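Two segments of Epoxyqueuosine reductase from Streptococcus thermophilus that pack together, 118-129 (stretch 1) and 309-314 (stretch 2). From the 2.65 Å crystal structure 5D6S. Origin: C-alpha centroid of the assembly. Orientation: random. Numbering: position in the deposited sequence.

Stretch 1, residues 118-129: KITPNSWGLDYH
Stretch 2 309-314: GMIAGS

Loops distant in sequence are often joined by a few polar bonds, with small apolar contacts filling the space between them. Residues 118-129 and 309-314 of epoxyqueuosine reductase illustrate the principle: they bury 388 Å² in total, through two hydrogen bonds and a handful of side-chain contacts. Stretch 1 is largely loop, with a 3-10 segment at 121-122 and a helix beginning at Y128; stretch 2 is loop up to I311 and 3-10 from A312 to S314. The closest pair of CA atoms across the stretches is D127 and A312, 4.3 Å apart. The stretches run in roughly opposing directions, so that M310 bonds to D127 and G313 to the earlier S123.

G309, at phi/psi -65/-16, makes no contact and leads into M310 (-89/-17). Here the first polar bond forms: D127 N donates to M310 O at 2.9 Å, with an N-H...acceptor angle of 143°. The M310 side chain (chi1 p, chi2 -129°, chi3 p) leads away at its end, but its CB packs 3.8 Å from CD1 of L126, whose chi1 of -137° and chi2 of p bring that tip nearer although its CA-to-CB bond points away.

I311 extends the backbone (-87/158) and adopts chi1 p, chi2 t. Its CD1 lies 4.0 Å from CD1 of I119 (-150/125, chi1 t, chi2 -118°), whose CA-to-CB bond points toward stretch 2, and 3.5 Å from S123 OG, while its CG2 lies 3.8 Å from G125 O. G125 itself has phi/psi 64/-168, a positive phi that favours glycine.

At A312 (-57/-44) the chain turns into the 3-10 segment. The methyl sits close to several groups: A312 CB is 3.4 Å from D127 OD1 and 4.3 Å from Y128 CD2, approaching the tyrosine ring obliquely (Y128 chi1 p, chi2 83°). The carboxylate of D127 (-48/118, chi1 t, chi2 4°) has polar work of its own: D127 OD1 caps the helix by accepting from H129 N at 3.1 Å, and also accepts from H129 ND1, a side-chain donor, at 2.7 Å.

G313 (-65/-5) supplies the second hydrogen bond between the stretches, its N donating to S123 OG at 2.9 Å and 147°. S123 (-124/25, chi1 t) points toward stretch 2, and its OG also lies 3.5 Å from A312 N, where the angle is too poor for a hydrogen bond. Glycine suits this site: an ideal CB on G313 would fall a tight 3.2 Å from S123 OG.

S314 (-89/6, chi1 p) closes the turn within its own stretch, where I311 O accepts from S314 N at 3.2 Å and from S314 OG at 2.8 Å.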

# COMPACT_ATOMS: atom_id res chain seq x y z
N LYS A 118 -4.99 11.22 6.44
CA LYS A 118 -5.08 10.77 5.05
C LYS A 118 -4.74 9.29 4.97
O LYS A 118 -4.07 8.74 5.82
CB LYS A 118 -4.10 11.53 4.14
CG LYS A 118 -4.17 13.05 4.15
CD LYS A 118 -2.91 13.65 3.51
CE LYS A 118 -2.74 15.14 3.77
NZ LYS A 118 -3.86 15.94 3.19
N ILE A 119 -5.16 8.67 3.90
CA ILE A 119 -4.99 7.25 3.70
C ILE A 119 -4.87 7.03 2.19
O ILE A 119 -5.72 7.46 1.44
CB ILE A 119 -6.16 6.47 4.33
CG1 ILE A 119 -6.15 5.07 3.66
CG2 ILE A 119 -7.42 7.32 4.21
CD1 ILE A 119 -7.33 4.57 2.85
N THR A 120 -3.79 6.38 1.75
CA THR A 120 -3.40 6.29 0.32
C THR A 120 -4.54 6.05 -0.66
O THR A 120 -5.44 5.25 -0.39
CB THR A 120 -2.34 5.20 0.06
OG1 THR A 120 -2.10 5.09 -1.35
CG2 THR A 120 -2.80 3.85 0.54
N PRO A 121 -4.52 6.74 -1.82
CA PRO A 121 -5.57 6.53 -2.83
C PRO A 121 -5.60 5.10 -3.35
O PRO A 121 -6.64 4.67 -3.86
CB PRO A 121 -5.19 7.50 -3.96
CG PRO A 121 -3.96 8.25 -3.54
CD PRO A 121 -3.45 7.66 -2.27
N ASN A 122 -4.47 4.39 -3.22
CA ASN A 122 -4.39 2.94 -3.50
C ASN A 122 -5.43 2.12 -2.74
O ASN A 122 -5.69 0.96 -3.08
CB ASN A 122 -2.98 2.42 -3.15
CG ASN A 122 -2.68 1.05 -3.76
OD1 ASN A 122 -2.87 0.82 -4.95
ND2 ASN A 122 -2.20 0.13 -2.94
N SER A 123 -5.98 2.71 -1.68
CA SER A 123 -6.95 2.06 -0.85
C SER A 123 -8.26 2.85 -0.74
O SER A 123 -8.98 2.70 0.25
CB SER A 123 -6.37 1.83 0.55
OG SER A 123 -7.21 1.00 1.32
N TRP A 124 -8.56 3.69 -1.74
CA TRP A 124 -9.88 4.37 -1.78
C TRP A 124 -10.86 3.47 -2.46
O TRP A 124 -10.51 2.78 -3.40
CB TRP A 124 -9.85 5.70 -2.50
CG TRP A 124 -9.01 6.74 -1.85
CD1 TRP A 124 -8.51 6.72 -0.58
CD2 TRP A 124 -8.59 7.98 -2.43
NE1 TRP A 124 -7.78 7.86 -0.33
CE2 TRP A 124 -7.80 8.65 -1.46
CE3 TRP A 124 -8.78 8.58 -3.67
CZ2 TRP A 124 -7.21 9.90 -1.70
CZ3 TRP A 124 -8.18 9.82 -3.92
CH2 TRP A 124 -7.42 10.47 -2.93
N GLY A 125 -12.07 3.41 -1.94
CA GLY A 125 -13.11 2.56 -2.52
C GLY A 125 -12.77 1.10 -2.45
O GLY A 125 -11.80 0.71 -1.79
N LEU A 126 -13.53 0.29 -3.17
CA LEU A 126 -13.46 -1.17 -3.06
C LEU A 126 -12.09 -1.79 -3.29
O LEU A 126 -11.39 -1.44 -4.22
CB LEU A 126 -14.44 -1.85 -4.00
CG LEU A 126 -15.12 -2.98 -3.25
CD1 LEU A 126 -16.04 -2.35 -2.22
CD2 LEU A 126 -15.93 -3.87 -4.17
N ASP A 127 -11.74 -2.73 -2.41
CA ASP A 127 -10.45 -3.38 -2.39
C ASP A 127 -10.11 -3.81 -3.79
O ASP A 127 -10.83 -4.62 -4.38
CB ASP A 127 -10.51 -4.60 -1.48
CG ASP A 127 -9.20 -5.37 -1.41
OD1 ASP A 127 -8.20 -4.93 -2.00
OD2 ASP A 127 -9.17 -6.44 -0.78
N TYR A 128 -9.02 -3.26 -4.34
CA TYR A 128 -8.60 -3.61 -5.70
C TYR A 128 -8.54 -5.13 -5.93
O TYR A 128 -8.93 -5.61 -6.98
CB TYR A 128 -7.27 -2.92 -6.09
CG TYR A 128 -5.98 -3.42 -5.47
CD1 TYR A 128 -5.30 -4.51 -6.00
CD2 TYR A 128 -5.41 -2.78 -4.37
CE1 TYR A 128 -4.10 -4.95 -5.47
CE2 TYR A 128 -4.22 -3.24 -3.82
CZ TYR A 128 -3.57 -4.33 -4.39
OH TYR A 128 -2.39 -4.80 -3.85
N HIS A 129 -8.07 -5.87 -4.94
CA HIS A 129 -8.01 -7.33 -5.07
C HIS A 129 -9.34 -7.87 -5.54
O HIS A 129 -9.37 -8.74 -6.38
CB HIS A 129 -7.65 -8.03 -3.73
CG HIS A 129 -6.30 -7.67 -3.20
ND1 HIS A 129 -6.06 -6.50 -2.49
CD2 HIS A 129 -5.11 -8.32 -3.26
CE1 HIS A 129 -4.79 -6.45 -2.14
NE2 HIS A 129 -4.19 -7.54 -2.59
N GLY A 309 -14.36 -2.26 6.21
CA GLY A 309 -14.00 -3.64 5.87
C GLY A 309 -13.82 -3.94 4.39
O GLY A 309 -13.26 -4.96 4.03
N MET A 310 -14.31 -3.04 3.55
CA MET A 310 -14.32 -3.22 2.11
C MET A 310 -13.05 -2.70 1.45
O MET A 310 -12.82 -3.00 0.29
CB MET A 310 -15.48 -2.42 1.51
CG MET A 310 -15.19 -0.92 1.49
SD MET A 310 -16.44 0.17 2.19
CE MET A 310 -16.61 -0.46 3.86
N ILE A 311 -12.28 -1.88 2.15
CA ILE A 311 -11.08 -1.29 1.53
C ILE A 311 -9.86 -2.21 1.68
O ILE A 311 -9.78 -3.05 2.57
CB ILE A 311 -10.75 0.15 2.04
CG1 ILE A 311 -10.21 0.15 3.48
CG2 ILE A 311 -11.96 1.07 1.96
CD1 ILE A 311 -9.57 1.46 3.89
N ALA A 312 -8.89 -2.00 0.80
CA ALA A 312 -7.67 -2.80 0.81
C ALA A 312 -6.97 -2.72 2.16
O ALA A 312 -6.49 -3.73 2.69
CB ALA A 312 -6.73 -2.33 -0.29
N GLY A 313 -6.91 -1.50 2.71
CA GLY A 313 -6.18 -1.24 3.94
C GLY A 313 -6.72 -1.91 5.17
O GLY A 313 -6.13 -1.78 6.25
N SER A 314 -7.86 -2.60 5.04
CA SER A 314 -8.48 -3.26 6.18
C SER A 314 -7.99 -4.67 6.38
O SER A 314 -8.49 -5.39 7.25
CB SER A 314 -10.01 -3.25 6.04
OG SER A 314 -10.49 -4.17 5.06